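Local coordinates for protein putative c-1-tetrahydrofolate synthase, cytoplasmic (PDB 4A26) that probably works as a homodimeric NAD(P)-dependent enzyme of one-carbon metabolism, oxidising methylenetetrahydrofolate and hydrolysing the methenyl product to formyltetrahydrofolate, at residues E81-E84 with V85-K89; V154-R158 with C159-M163; D206-R209 with T210-I213; E227-K230 with E231-V235. All blocks are in the same frame, centred on the assembly; numbering follows the deposited sequence.

Contact 1 (E81-E84 with V85-K89)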
ATOM      1  N   GLU A  81      14.364   8.072  24.873  1.00 44.05           N
ATOM      2  CA  GLU A  81      15.324   6.969  25.009  1.00 43.70           C
ATOM      3  C   GLU A  81      14.765   5.886  25.932  1.00 41.65           C
ATOM      4  O   GLU A  81      14.780   4.705  25.587  1.00 40.87           O
ATOM      5  CB  GLU A  81      16.676   7.473  25.548  1.00 45.17           C
ATOM      6  CG  GLU A  81      17.922   6.830  24.905  1.00 47.05           C
ATOM      7  CD  GLU A  81      18.099   5.347  25.238  1.00 47.05           C
ATOM      8  OE1 GLU A  81      17.327   4.513  24.710  1.00 46.48           O
ATOM      9  OE2 GLU A  81      19.031   5.011  26.007  1.00 47.82           O
ATOM     10  N   VAL A  82      14.251   6.303  27.086  1.00 40.95           N
ATOM     11  CA  VAL A  82      13.761   5.373  28.102  1.00 39.29           C
ATOM     12  C   VAL A  82      12.503   4.633  27.639  1.00 38.00           C
ATOM     13  O   VAL A  82      12.358   3.441  27.899  1.00 37.14           O
ATOM     14  CB  VAL A  82      13.491   6.091  29.444  1.00 39.45           C
ATOM     15  CG1 VAL A  82      12.876   5.135  30.451  1.00 38.22           C
ATOM     16  CG2 VAL A  82      14.776   6.685  29.993  1.00 40.18           C
ATOM     17  N   LEU A  83      11.600   5.334  26.959  1.00 38.05           N
ATOM     18  CA  LEU A  83      10.441   4.690  26.333  1.00 36.91           C
ATOM     19  C   LEU A  83      10.900   3.573  25.404  1.00 36.49           C
ATOM     20  O   LEU A  83      10.450   2.436  25.517  1.00 35.52           O
ATOM     21  CB  LEU A  83       9.612   5.708  25.535  1.00 37.55           C
ATOM     22  CG  LEU A  83       8.469   5.155  24.673  1.00 36.47           C
ATOM     23  CD1 LEU A  83       7.426   4.469  25.553  1.00 34.92           C
ATOM     24  CD2 LEU A  83       7.836   6.251  23.833  1.00 36.85           C
ATOM     25  N   GLU A  84      11.797   3.912  24.485  1.00 37.64           N
ATOM     26  CA  GLU A  84      12.296   2.961  23.490  1.00 37.71           C
ATOM     27  C   GLU A  84      13.002   1.756  24.116  1.00 37.03           C
ATOM     28  O   GLU A  84      12.941   0.655  23.577  1.00 36.70           O
ATOM     29  CB  GLU A  84      13.238   3.668  22.510  1.00 39.52           C
ATOM     30  CG  GLU A  84      12.533   4.638  21.571  1.00 40.72           C
ATOM     31  CD  GLU A  84      13.410   5.081  20.419  1.00 43.61           C
ATOM     32  OE1 GLU A  84      14.650   5.131  20.588  1.00 44.80           O
ATOM     33  OE2 GLU A  84      12.855   5.374  19.338  1.00 45.10           O
ATOM     34  N   VAL A  85      13.675   1.972  25.246  1.00 37.05           N
ATOM     35  CA  VAL A  85      14.304   0.882  25.996  1.00 36.63           C
ATOM     36  C   VAL A  85      13.252  -0.134  26.435  1.00 35.45           C
ATOM     37  O   VAL A  85      13.433  -1.342  26.260  1.00 35.30           O
ATOM     38  CB  VAL A  85      15.071   1.405  27.237  1.00 37.03           C
ATOM     39  CG1 VAL A  85      15.287   0.294  28.258  1.00 36.41           C
ATOM     40  CG2 VAL A  85      16.396   2.026  26.818  1.00 38.19           C
ATOM     41  N   ASN A  86      12.152   0.362  26.997  1.00 34.86           N
ATOM     42  CA  ASN A  86      11.038  -0.500  27.394  1.00 33.88           C
ATOM     43  C   ASN A  86      10.387  -1.188  26.202  1.00 33.45           C
ATOM     44  O   ASN A  86       9.938  -2.325  26.318  1.00 32.92           O
ATOM     45  CB  ASN A  86       9.985   0.282  28.178  1.00 33.69           C
ATOM     46  CG  ASN A  86      10.478   0.703  29.543  1.00 33.98           C
ATOM     47  OD1 ASN A  86      10.246   0.015  30.539  1.00 33.62           O
ATOM     48  ND2 ASN A  86      11.174   1.829  29.597  1.00 34.64           N
ATOM     49  N   VAL A  87      10.340  -0.502  25.062  1.00 33.97           N
ATOM     50  CA  VAL A  87       9.851  -1.119  23.829  1.00 33.89           C
ATOM     51  C   VAL A  87      10.790  -2.250  23.413  1.00 34.42           C
ATOM     52  O   VAL A  87      10.334  -3.329  23.033  1.00 34.00           O
ATOM     53  CB  VAL A  87       9.703  -0.096  22.675  1.00 34.60           C
ATOM     54  CG1 VAL A  87       9.245  -0.790  21.399  1.00 34.27           C
ATOM     55  CG2 VAL A  87       8.727   1.008  23.052  1.00 34.28           C
ATOM     56  N   GLU A  88      12.097  -2.003  23.506  1.00 35.62           N
ATOM     57  CA  GLU A  88      13.106  -3.020  23.190  1.00 36.56           C
ATOM     58  C   GLU A  88      13.031  -4.212  24.153  1.00 36.03           C
ATOM     59  O   GLU A  88      13.218  -5.357  23.742  1.00 36.39           O
ATOM     60  CB  GLU A  88      14.516  -2.413  23.215  1.00 37.97           C
ATOM     61  CG  GLU A  88      15.623  -3.337  22.685  1.00 39.59           C
ATOM     62  CD  GLU A  88      15.474  -3.678  21.203  1.00 40.86           C
ATOM     63  OE1 GLU A  88      14.818  -2.913  20.459  1.00 40.59           O
ATOM     64  OE2 GLU A  88      16.030  -4.712  20.777  1.00 42.21           O
ATOM     65  N   LYS A  89      12.766  -3.943  25.430  1.00 35.35           N
ATOM     66  CA  LYS A  89      12.604  -5.014  26.409  1.00 35.15           C
ATOM     67  C   LYS A  89      11.472  -5.951  25.986  1.00 34.40           C
ATOM     68  O   LYS A  89      11.611  -7.174  26.048  1.00 34.77           O
ATOM     69  CB  LYS A  89      12.326  -4.445  27.805  1.00 34.75           C
TER
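Asn86 lies alongside Val82, one helical turn back, with both side chains pointing the same way and the amide nitrogen ND2 3.8 Å from the methyl CG1 of Val82. The amide turns back on its own helix: ND2 donates to the carbonyl O of Val82 at 2.6 Å, and that oxygen lies close to the amide plane. Seen from the carbonyl, ND2 stands above its plane, 38° out. The same oxygen takes the regular helical bond from Asn86 N, at 3.2 Å, which arrives from the opposite face of the plane. Two N-H groups of one residue thus grip a single acceptor, and the side-chain bond fixes the rotation of the amide. The first torsion makes this possible, since at chi1 -69° CG sits beside the backbone N. Helix 80-91 belongs to the tetrahydrofolate dehydrogenase/cyclohydrolase catalytic domain and packs against its three-stranded parallel sheet; Asn86 rests on Val72 and Leu74 of strand 68-74. Leu83 and Val87 face the sheet. Leu83 lies on Ile43, Val45 and Leu74, and its CG approaches CG2 of Val87, one turn further on, to 4.5 Å, while Val87 also reaches Ile43. A more exposed pairing joins Glu81 and Val85. The Glu81 chain bends at chi2 (-68°), bringing carboxylate oxygen OE1 to 3.4 Å from the methyl CG2 of Val85, so that a charged group lies against a hydrocarbon one. Val85 N also donates to Glu81 O at 3.0 Å, and Glu88 N makes the equivalent bond to Glu84 O at 2.8 Å.

Contact 2 (V154-R158 with C159-M163)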
ATOM      1  N   VAL A 154     -13.868  -8.924   7.597  1.00 23.99           N
ATOM      2  CA  VAL A 154     -14.427 -10.095   8.288  1.00 24.89           C
ATOM      3  C   VAL A 154     -15.938  -9.954   8.512  1.00 25.25           C
ATOM      4  O   VAL A 154     -16.679 -10.925   8.395  1.00 26.45           O
ATOM      5  CB  VAL A 154     -13.704 -10.369   9.628  1.00 25.22           C
ATOM      6  CG1 VAL A 154     -14.436 -11.439  10.427  1.00 26.27           C
ATOM      7  CG2 VAL A 154     -12.258 -10.789   9.375  1.00 24.51           C
ATOM      8  N   LEU A 155     -16.387  -8.744   8.825  1.00 24.62           N
ATOM      9  CA  LEU A 155     -17.818  -8.426   8.837  1.00 25.13           C
ATOM     10  C   LEU A 155     -18.515  -8.893   7.561  1.00 25.50           C
ATOM     11  O   LEU A 155     -19.591  -9.481   7.622  1.00 26.59           O
ATOM     12  CB  LEU A 155     -18.035  -6.916   9.015  1.00 24.45           C
ATOM     13  CG  LEU A 155     -18.464  -6.406  10.394  1.00 25.38           C
ATOM     14  CD1 LEU A 155     -17.927  -7.269  11.526  1.00 26.01           C
ATOM     15  CD2 LEU A 155     -18.015  -4.956  10.561  1.00 24.26           C
ATOM     16  N   LEU A 156     -17.895  -8.627   6.413  1.00 24.86           N
ATOM     17  CA  LEU A 156     -18.457  -9.014   5.118  1.00 25.39           C
ATOM     18  C   LEU A 156     -18.435 -10.528   4.928  1.00 26.77           C
ATOM     19  O   LEU A 156     -19.476 -11.140   4.714  1.00 28.12           O
ATOM     20  CB  LEU A 156     -17.694  -8.334   3.975  1.00 24.44           C
ATOM     21  CG  LEU A 156     -17.752  -6.803   3.932  1.00 23.40           C
ATOM     22  CD1 LEU A 156     -16.710  -6.266   2.974  1.00 22.86           C
ATOM     23  CD2 LEU A 156     -19.137  -6.320   3.537  1.00 23.39           C
ATOM     24  N   LYS A 157     -17.245 -11.121   5.014  1.00 26.90           N
ATOM     25  CA  LYS A 157     -17.071 -12.571   4.875  1.00 28.58           C
ATOM     26  C   LYS A 157     -18.067 -13.352   5.720  1.00 29.93           C
ATOM     27  O   LYS A 157     -18.667 -14.324   5.253  1.00 31.44           O
ATOM     28  CB  LYS A 157     -15.660 -12.986   5.297  1.00 28.71           C
ATOM     29  CG  LYS A 157     -14.563 -12.661   4.291  1.00 29.07           C
ATOM     30  CD  LYS A 157     -13.256 -13.344   4.686  1.00 30.79           C
ATOM     31  CE  LYS A 157     -12.252 -13.373   3.547  1.00 31.75           C
ATOM     32  NZ  LYS A 157     -11.621 -12.048   3.348  1.00 30.78           N
ATOM     33  N   ARG A 158     -18.227 -12.916   6.968  1.00 29.37           N
ATOM     34  CA  ARG A 158     -19.074 -13.608   7.932  1.00 30.80           C
ATOM     35  C   ARG A 158     -20.567 -13.374   7.730  1.00 31.45           C
ATOM     36  O   ARG A 158     -21.379 -14.104   8.287  1.00 33.37           O
ATOM     37  CB  ARG A 158     -18.662 -13.240   9.359  1.00 30.33           C
ATOM     38  CG  ARG A 158     -17.443 -14.013   9.827  1.00 30.89           C
ATOM     39  CD  ARG A 158     -17.079 -13.679  11.251  1.00 31.08           C
ATOM     40  NE  ARG A 158     -16.433 -14.806  11.918  1.00 32.27           N
ATOM     41  CZ  ARG A 158     -17.074 -15.759  12.592  1.00 34.37           C
ATOM     42  NH1 ARG A 158     -18.402 -15.755  12.703  1.00 35.49           N
ATOM     43  NH2 ARG A 158     -16.377 -16.733  13.160  1.00 35.46           N
ATOM     44  N   CYS A 159     -20.923 -12.362   6.946  1.00 30.22           N
ATOM     45  CA  CYS A 159     -22.310 -12.160   6.527  1.00 31.36           C
ATOM     46  C   CYS A 159     -22.588 -12.786   5.159  1.00 32.08           C
ATOM     47  O   CYS A 159     -23.702 -12.695   4.646  1.00 32.85           O
ATOM     48  CB  CYS A 159     -22.649 -10.670   6.499  1.00 30.07           C
ATOM     49  SG  CYS A 159     -22.834  -9.951   8.133  1.00 30.83           S
ATOM     50  N   GLY A 160     -21.574 -13.424   4.580  1.00 31.95           N
ATOM     51  CA  GLY A 160     -21.704 -14.071   3.281  1.00 33.13           C
ATOM     52  C   GLY A 160     -21.678 -13.080   2.135  1.00 31.93           C
ATOM     53  O   GLY A 160     -22.046 -13.418   1.006  1.00 32.69           O
ATOM     54  N   ILE A 161     -21.234 -11.858   2.423  1.00 30.02           N
ATOM     55  CA  ILE A 161     -21.223 -10.797   1.432  1.00 29.08           C
ATOM     56  C   ILE A 161     -20.035 -10.987   0.494  1.00 29.02           C
ATOM     57  O   ILE A 161     -18.877 -10.927   0.920  1.00 28.05           O
ATOM     58  CB  ILE A 161     -21.182  -9.407   2.094  1.00 27.56           C
ATOM     59  CG1 ILE A 161     -22.443  -9.200   2.943  1.00 28.52           C
ATOM     60  CG2 ILE A 161     -21.066  -8.315   1.042  1.00 26.18           C
ATOM     61  CD1 ILE A 161     -22.467  -7.906   3.720  1.00 27.27           C
ATOM     62  N   GLU A 162     -20.346 -11.241  -0.779  1.00 30.29           N
ATOM     63  CA  GLU A 162     -19.339 -11.443  -1.816  1.00 30.66           C
ATOM     64  C   GLU A 162     -18.556 -10.157  -2.044  1.00 29.08           C
ATOM     65  O   GLU A 162     -19.138  -9.072  -2.107  1.00 28.08           O
ATOM     66  CB  GLU A 162     -19.996 -11.884  -3.135  1.00 32.23           C
ATOM     67  CG  GLU A 162     -20.486 -13.339  -3.156  1.00 35.29           C
ATOM     68  CD  GLU A 162     -21.396 -13.665  -4.351  1.00 37.83           C
ATOM     69  OE1 GLU A 162     -21.651 -12.775  -5.194  1.00 37.71           O
ATOM     70  OE2 GLU A 162     -21.869 -14.820  -4.438  1.00 40.08           O
ATOM     71  N   MET A 163     -17.236 -10.294  -2.161  1.00 29.18           N
ATOM     72  CA  MET A 163     -16.347  -9.194  -2.531  1.00 28.09           C
ATOM     73  C   MET A 163     -15.783  -9.379  -3.945  1.00 29.07           C
ATOM     74  O   MET A 163     -15.825  -8.460  -4.746  1.00 28.75           O
ATOM     75  CB  MET A 163     -15.208  -9.087  -1.521  1.00 27.39           C
ATOM     76  CG  MET A 163     -15.605  -8.377  -0.248  1.00 26.59           C
ATOM     77  SD  MET A 163     -14.428  -8.631   1.087  1.00 26.84           S
ATOM     78  CE  MET A 163     -14.809 -10.330   1.523  1.00 26.78           C
TER
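Leu156 and Met163 carry much of the apolar contact where helix 147-159 ends and the chain doubles back. One methyl of Leu156, CD1, meets Met163 SD at 3.8 Å; the other, CD2, lies 3.7 Å from Ile161 CD1 and equally close to its CG2, so the isobutyl branch is straddled by two residues of the outgoing loop. The thioether bends at chi3 (-74°), and its CE comes to 3.6 Å from CG of Lys157, the two chains crossing at about a right angle. Backbone bonds hold the turn. Leu156 O accepts from Cys159 N and, at 3.0 Å, from Ile161 N, the donors lying above opposite faces of its plane, while Gly160 N reaches Lys157 O at 3.1 Å. With Gly160 at positive phi (77°), this is a Schellman motif terminating the helix. The charged ends lead elsewhere, Lys157 NZ to a salt bridge with Glu188 and Arg158 NH2 to one with Glu21. In the NAD(P)-binding domain the unit is wedged between helices: Leu155 touches helices 11-32 and 279-297, Leu156 and Met163 both lie on Leu185 of helix 178-187, and the loop runs on into strand 167-171.

Contact 3 (D206-R209 with T210-I213)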
ATOM      1  N   ASP A 206     -21.594   9.531  -8.204  1.00 31.93           N
ATOM      2  CA  ASP A 206     -21.573   8.662  -9.385  1.00 31.70           C
ATOM      3  C   ASP A 206     -20.942   7.308  -9.075  1.00 30.54           C
ATOM      4  O   ASP A 206     -21.469   6.270  -9.472  1.00 30.28           O
ATOM      5  CB  ASP A 206     -20.838   9.331 -10.555  1.00 32.58           C
ATOM      6  CG  ASP A 206     -20.948   8.532 -11.854  1.00 32.90           C
ATOM      7  OD1 ASP A 206     -22.042   8.002 -12.142  1.00 33.69           O
ATOM      8  OD2 ASP A 206     -19.943   8.440 -12.593  1.00 32.93           O
ATOM      9  N   TYR A 207     -19.821   7.327  -8.358  1.00 30.22           N
ATOM     10  CA  TYR A 207     -19.153   6.095  -7.940  1.00 29.30           C
ATOM     11  C   TYR A 207     -20.051   5.240  -7.047  1.00 28.71           C
ATOM     12  O   TYR A 207     -20.150   4.026  -7.245  1.00 28.51           O
ATOM     13  CB  TYR A 207     -17.847   6.398  -7.203  1.00 29.29           C
ATOM     14  CG  TYR A 207     -16.702   6.844  -8.091  1.00 30.02           C
ATOM     15  CD1 TYR A 207     -16.170   5.993  -9.054  1.00 30.15           C
ATOM     16  CD2 TYR A 207     -16.135   8.103  -7.947  1.00 30.98           C
ATOM     17  CE1 TYR A 207     -15.111   6.392  -9.859  1.00 31.53           C
ATOM     18  CE2 TYR A 207     -15.081   8.514  -8.751  1.00 32.45           C
ATOM     19  CZ  TYR A 207     -14.572   7.656  -9.703  1.00 32.62           C
ATOM     20  OH  TYR A 207     -13.521   8.061 -10.498  1.00 34.61           O
ATOM     21  N   LEU A 208     -20.701   5.875  -6.070  1.00 28.86           N
ATOM     22  CA  LEU A 208     -21.609   5.166  -5.154  1.00 28.51           C
ATOM     23  C   LEU A 208     -22.815   4.543  -5.862  1.00 28.96           C
ATOM     24  O   LEU A 208     -23.346   3.531  -5.408  1.00 28.69           O
ATOM     25  CB  LEU A 208     -22.109   6.104  -4.044  1.00 29.05           C
ATOM     26  CG  LEU A 208     -21.192   6.337  -2.845  1.00 28.34           C
ATOM     27  CD1 LEU A 208     -21.809   7.372  -1.938  1.00 28.57           C
ATOM     28  CD2 LEU A 208     -20.940   5.046  -2.080  1.00 26.92           C
ATOM     29  N   ARG A 209     -23.242   5.153  -6.970  1.00 29.82           N
ATOM     30  CA  ARG A 209     -24.410   4.688  -7.726  1.00 30.49           C
ATOM     31  C   ARG A 209     -24.294   3.219  -8.138  1.00 29.99           C
ATOM     32  O   ARG A 209     -25.304   2.517  -8.221  1.00 30.63           O
ATOM     33  CB  ARG A 209     -24.617   5.558  -8.971  1.00 31.43           C
ATOM     34  CG  ARG A 209     -25.917   5.283  -9.727  1.00 33.44           C
ATOM     35  CD  ARG A 209     -26.108   6.217 -10.925  1.00 35.82           C
ATOM     36  NE  ARG A 209     -24.959   6.216 -11.836  1.00 37.05           N
ATOM     37  CZ  ARG A 209     -24.661   5.237 -12.695  1.00 38.63           C
ATOM     38  NH1 ARG A 209     -25.418   4.141 -12.784  1.00 39.34           N
ATOM     39  NH2 ARG A 209     -23.589   5.351 -13.473  1.00 38.61           N
ATOM     40  N   THR A 210     -23.070   2.759  -8.398  1.00 29.12           N
ATOM     41  CA  THR A 210     -22.835   1.382  -8.832  1.00 29.00           C
ATOM     42  C   THR A 210     -22.083   0.532  -7.798  1.00 27.93           C
ATOM     43  O   THR A 210     -21.695  -0.595  -8.097  1.00 27.94           O
ATOM     44  CB  THR A 210     -22.054   1.360 -10.157  1.00 29.34           C
ATOM     45  OG1 THR A 210     -20.725   1.842  -9.938  1.00 29.64           O
ATOM     46  CG2 THR A 210     -22.747   2.228 -11.201  1.00 30.23           C
ATOM     47  N   ALA A 211     -21.909   1.057  -6.585  1.00 27.10           N
ATOM     48  CA  ALA A 211     -21.117   0.385  -5.551  1.00 26.23           C
ATOM     49  C   ALA A 211     -21.900  -0.730  -4.875  1.00 26.48           C
ATOM     50  O   ALA A 211     -22.873  -0.473  -4.163  1.00 26.70           O
ATOM     51  CB  ALA A 211     -20.645   1.384  -4.505  1.00 25.74           C
ATOM     52  N   ASP A 212     -21.457  -1.966  -5.096  1.00 26.41           N
ATOM     53  CA  ASP A 212     -22.027  -3.130  -4.429  1.00 26.82           C
ATOM     54  C   ASP A 212     -21.651  -3.146  -2.950  1.00 26.29           C
ATOM     55  O   ASP A 212     -22.383  -3.677  -2.111  1.00 26.91           O
ATOM     56  CB  ASP A 212     -21.549  -4.407  -5.113  1.00 27.38           C
ATOM     57  CG  ASP A 212     -22.089  -4.541  -6.523  1.00 28.44           C
ATOM     58  OD1 ASP A 212     -23.324  -4.652  -6.669  1.00 29.28           O
ATOM     59  OD2 ASP A 212     -21.289  -4.527  -7.482  1.00 28.53           O
ATOM     60  N   ILE A 213     -20.499  -2.563  -2.643  1.00 25.49           N
ATOM     61  CA  ILE A 213     -20.019  -2.435  -1.277  1.00 25.08           C
ATOM     62  C   ILE A 213     -19.677  -0.962  -1.028  1.00 24.97           C
ATOM     63  O   ILE A 213     -19.254  -0.254  -1.946  1.00 25.05           O
ATOM     64  CB  ILE A 213     -18.792  -3.352  -1.048  1.00 24.77           C
ATOM     65  CG1 ILE A 213     -19.204  -4.822  -1.261  1.00 25.34           C
ATOM     66  CG2 ILE A 213     -18.196  -3.137   0.339  1.00 23.68           C
ATOM     67  CD1 ILE A 213     -18.100  -5.831  -1.058  1.00 24.84           C
TER
HETATM   68  O   HOH W   1     -23.800   1.830  -3.162  1.00 20.77           O
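Thr210 lays its methyl CG2 over one face of the Arg209 guanidinium, 3.4 Å above the plane and offset toward the rim, with NH1 the nearest of the group's atoms at 3.6 Å. The arginine chain bends at chi3 (53°), which swings the group back beside its own helix. There Asp206 OD1 lies at the guanidinium edge and in its plane, receiving weak bonds from NE and from NH2, the latter a salt bridge of 3.3 Å. An in-plane carboxylate and a methyl over the face together limit how the group can turn. The other oxygen, Asp206 OD2, faces a stronger partner, forming a salt bridge with Arg167 of the second subunit. Thr210 N makes a weak bond of 3.4 Å to Tyr207 O. At Ala211 the chain straightens. Its N donates to Leu208 O at 3.1 Å from well above the carbonyl plane, and its CB faces back toward the helix, 4.4 Å from Leu208 CD2. A water bridges the same two residues, donating to Leu208 O at 2.9 Å and to Ala211 O at 2.7 Å. Asp212 then bonds through its backbone to Ala234, and Ile213 enters the sheet with backbone bonds to Arg167 and Val169 of its own chain. The result is a helix-to-strand connection of the Rossmann-like domain: helix 201-209 leans through Tyr207 and Leu208 on Val169 of strand 167-171, and strand 213-216 runs between that strand and strand 234-237.

Contact 4 (E227-K230 with E231-V235)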
ATOM      1  N   GLU A 227     -30.231   7.408  -0.634  1.00 35.91           N
ATOM      2  CA  GLU A 227     -30.500   7.348  -2.071  1.00 36.05           C
ATOM      3  C   GLU A 227     -29.240   7.177  -2.926  1.00 34.27           C
ATOM      4  O   GLU A 227     -29.337   6.778  -4.087  1.00 34.27           O
ATOM      5  CB  GLU A 227     -31.259   8.592  -2.540  1.00 37.94           C
ATOM      6  CG  GLU A 227     -30.521   9.909  -2.315  1.00 38.62           C
ATOM      7  CD  GLU A 227     -30.779  10.921  -3.412  1.00 40.33           C
ATOM      8  OE1 GLU A 227     -30.484  10.620  -4.587  1.00 39.99           O
ATOM      9  OE2 GLU A 227     -31.270  12.021  -3.100  1.00 43.30           O
ATOM     10  N   TRP A 228     -28.071   7.491  -2.368  1.00 33.27           N
ATOM     11  CA  TRP A 228     -26.809   7.323  -3.091  1.00 31.59           C
ATOM     12  C   TRP A 228     -26.370   5.864  -3.098  1.00 30.46           C
ATOM     13  O   TRP A 228     -25.539   5.465  -3.912  1.00 29.58           O
ATOM     14  CB  TRP A 228     -25.694   8.174  -2.472  1.00 31.20           C
ATOM     15  CG  TRP A 228     -26.004   9.643  -2.364  1.00 32.28           C
ATOM     16  CD1 TRP A 228     -26.948  10.342  -3.058  1.00 32.51           C
ATOM     17  CD2 TRP A 228     -25.338  10.594  -1.525  1.00 32.01           C
ATOM     18  NE1 TRP A 228     -26.926  11.662  -2.688  1.00 33.60           N
ATOM     19  CE2 TRP A 228     -25.947  11.846  -1.750  1.00 33.21           C
ATOM     20  CE3 TRP A 228     -24.290  10.505  -0.603  1.00 30.83           C
ATOM     21  CZ2 TRP A 228     -25.542  13.005  -1.087  1.00 34.83           C
ATOM     22  CZ3 TRP A 228     -23.891  11.653   0.059  1.00 32.51           C
ATOM     23  CH2 TRP A 228     -24.516  12.891  -0.188  1.00 34.48           C
ATOM     24  N   ILE A 229     -26.922   5.077  -2.181  1.00 30.92           N
ATOM     25  CA  ILE A 229     -26.551   3.675  -2.036  1.00 30.19           C
ATOM     26  C   ILE A 229     -27.288   2.855  -3.086  1.00 30.82           C
ATOM     27  O   ILE A 229     -28.494   3.007  -3.253  1.00 32.20           O
ATOM     28  CB  ILE A 229     -26.907   3.133  -0.621  1.00 30.54           C
ATOM     29  CG1 ILE A 229     -26.373   4.065   0.478  1.00 30.21           C
ATOM     30  CG2 ILE A 229     -26.375   1.719  -0.437  1.00 29.69           C
ATOM     31  CD1 ILE A 229     -24.973   4.589   0.240  1.00 28.04           C
ATOM     32  N   LYS A 230     -26.557   1.998  -3.792  1.00 30.13           N
ATOM     33  CA  LYS A 230     -27.148   1.131  -4.802  1.00 31.03           C
ATOM     34  C   LYS A 230     -28.092   0.137  -4.142  1.00 32.33           C
ATOM     35  O   LYS A 230     -27.778  -0.439  -3.097  1.00 32.16           O
ATOM     36  CB  LYS A 230     -26.053   0.380  -5.557  1.00 30.36           C
ATOM     37  CG  LYS A 230     -26.530  -0.534  -6.685  1.00 31.82           C
ATOM     38  CD  LYS A 230     -25.396  -1.454  -7.137  1.00 32.11           C
ATOM     39  CE  LYS A 230     -25.811  -2.360  -8.288  1.00 33.61           C
ATOM     40  NZ  LYS A 230     -24.709  -3.288  -8.670  1.00 33.42           N
ATOM     41  N   GLU A 231     -29.245  -0.069  -4.768  1.00 33.94           N
ATOM     42  CA  GLU A 231     -30.263  -0.975  -4.246  1.00 35.53           C
ATOM     43  C   GLU A 231     -29.698  -2.396  -4.134  1.00 35.07           C
ATOM     44  O   GLU A 231     -29.359  -3.012  -5.142  1.00 35.04           O
ATOM     45  CB  GLU A 231     -31.492  -0.943  -5.158  1.00 37.44           C
ATOM     46  CG  GLU A 231     -32.793  -1.324  -4.494  1.00 40.14           C
ATOM     47  CD  GLU A 231     -33.993  -1.010  -5.367  1.00 42.95           C
ATOM     48  OE1 GLU A 231     -34.042   0.104  -5.931  1.00 43.40           O
ATOM     49  OE2 GLU A 231     -34.885  -1.878  -5.500  1.00 45.42           O
ATOM     50  N   GLY A 232     -29.578  -2.890  -2.902  1.00 34.99           N
ATOM     51  CA  GLY A 232     -29.026  -4.221  -2.622  1.00 34.76           C
ATOM     52  C   GLY A 232     -27.584  -4.207  -2.128  1.00 32.81           C
ATOM     53  O   GLY A 232     -26.993  -5.264  -1.895  1.00 32.67           O
ATOM     54  N   ALA A 233     -27.022  -3.012  -1.955  1.00 31.36           N
ATOM     55  CA  ALA A 233     -25.618  -2.860  -1.569  1.00 29.69           C
ATOM     56  C   ALA A 233     -25.372  -3.266  -0.124  1.00 29.52           C
ATOM     57  O   ALA A 233     -26.311  -3.417   0.663  1.00 30.83           O
ATOM     58  CB  ALA A 233     -25.167  -1.417  -1.779  1.00 28.80           C
ATOM     59  N   ALA A 234     -24.098  -3.449   0.210  1.00 28.15           N
ATOM     60  CA  ALA A 234     -23.675  -3.697   1.580  1.00 27.84           C
ATOM     61  C   ALA A 234     -22.946  -2.454   2.052  1.00 26.97           C
ATOM     62  O   ALA A 234     -21.992  -2.011   1.406  1.00 25.94           O
ATOM     63  CB  ALA A 234     -22.761  -4.903   1.649  1.00 27.46           C
ATOM     64  N   VAL A 235     -23.397  -1.887   3.168  1.00 27.58           N
ATOM     65  CA  VAL A 235     -22.818  -0.656   3.692  1.00 27.18           C
ATOM     66  C   VAL A 235     -22.216  -0.870   5.079  1.00 27.29           C
ATOM     67  O   VAL A 235     -22.916  -1.278   6.004  1.00 27.80           O
ATOM     68  CB  VAL A 235     -23.875   0.463   3.772  1.00 28.17           C
ATOM     69  CG1 VAL A 235     -23.236   1.766   4.265  1.00 27.94           C
ATOM     70  CG2 VAL A 235     -24.533   0.667   2.420  1.00 27.85           C
TER
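Lys230 and Ala233 are joined by the bond that closes a type II beta turn: Ala233 N donates to Lys230 O at 2.9 Å, with the donor tilted 34° from the carbonyl plane. Glu231 and Gly232 fill the two central positions of the turn, and Gly232 takes a positive phi of 102°, as the third position of a type II turn usually requires. The chain therefore reverses sharply and leaves as strand 234-237. Inside the bend, Ile229 does the packing. Its methyl CG2 touches Ala233 CB and, also at 3.6 Å, Val235 CG2; with CG2 anti to the backbone N and CG1 beside it (chi1 -50°), the single methyl meets both residues. The two branched chains come together at a slant, and Ile229 continues to Val224 while Val235 reaches Val258. This is the entry to an inner strand of the six-stranded parallel sheet of the NAD(P)-binding domain, with strands 213-216 and 269-271 as its neighbours; Ala233 bonds through its backbone to Ala268 and Trp269. Lys230 runs fully extended and carries NZ away from the turn to a salt bridge with Asp212. Glu231 points away overall, although its CB still touches Lys230.

Overall arrangement
Each contact is a local closure within one continuous run of chain, so the four follow in series, and none nests within or crosses another. Contact 1 comes first, on a helix of the catalytic domain, with its centre about 40 Å from that of contact 2 and on the opposite side of the chain's centre. The other three share the NAD(P)-binding domain. Contact 2 turns a helix toward strand 167-171, contact 3 turns the next but one toward strand 213-216, and contact 4 opens strand 234-237. Ile213 packs on Met163 and Ala234 on Ile161, while contacts 3 and 4 have centres only about 7 Å apart, grouping these strand entries together.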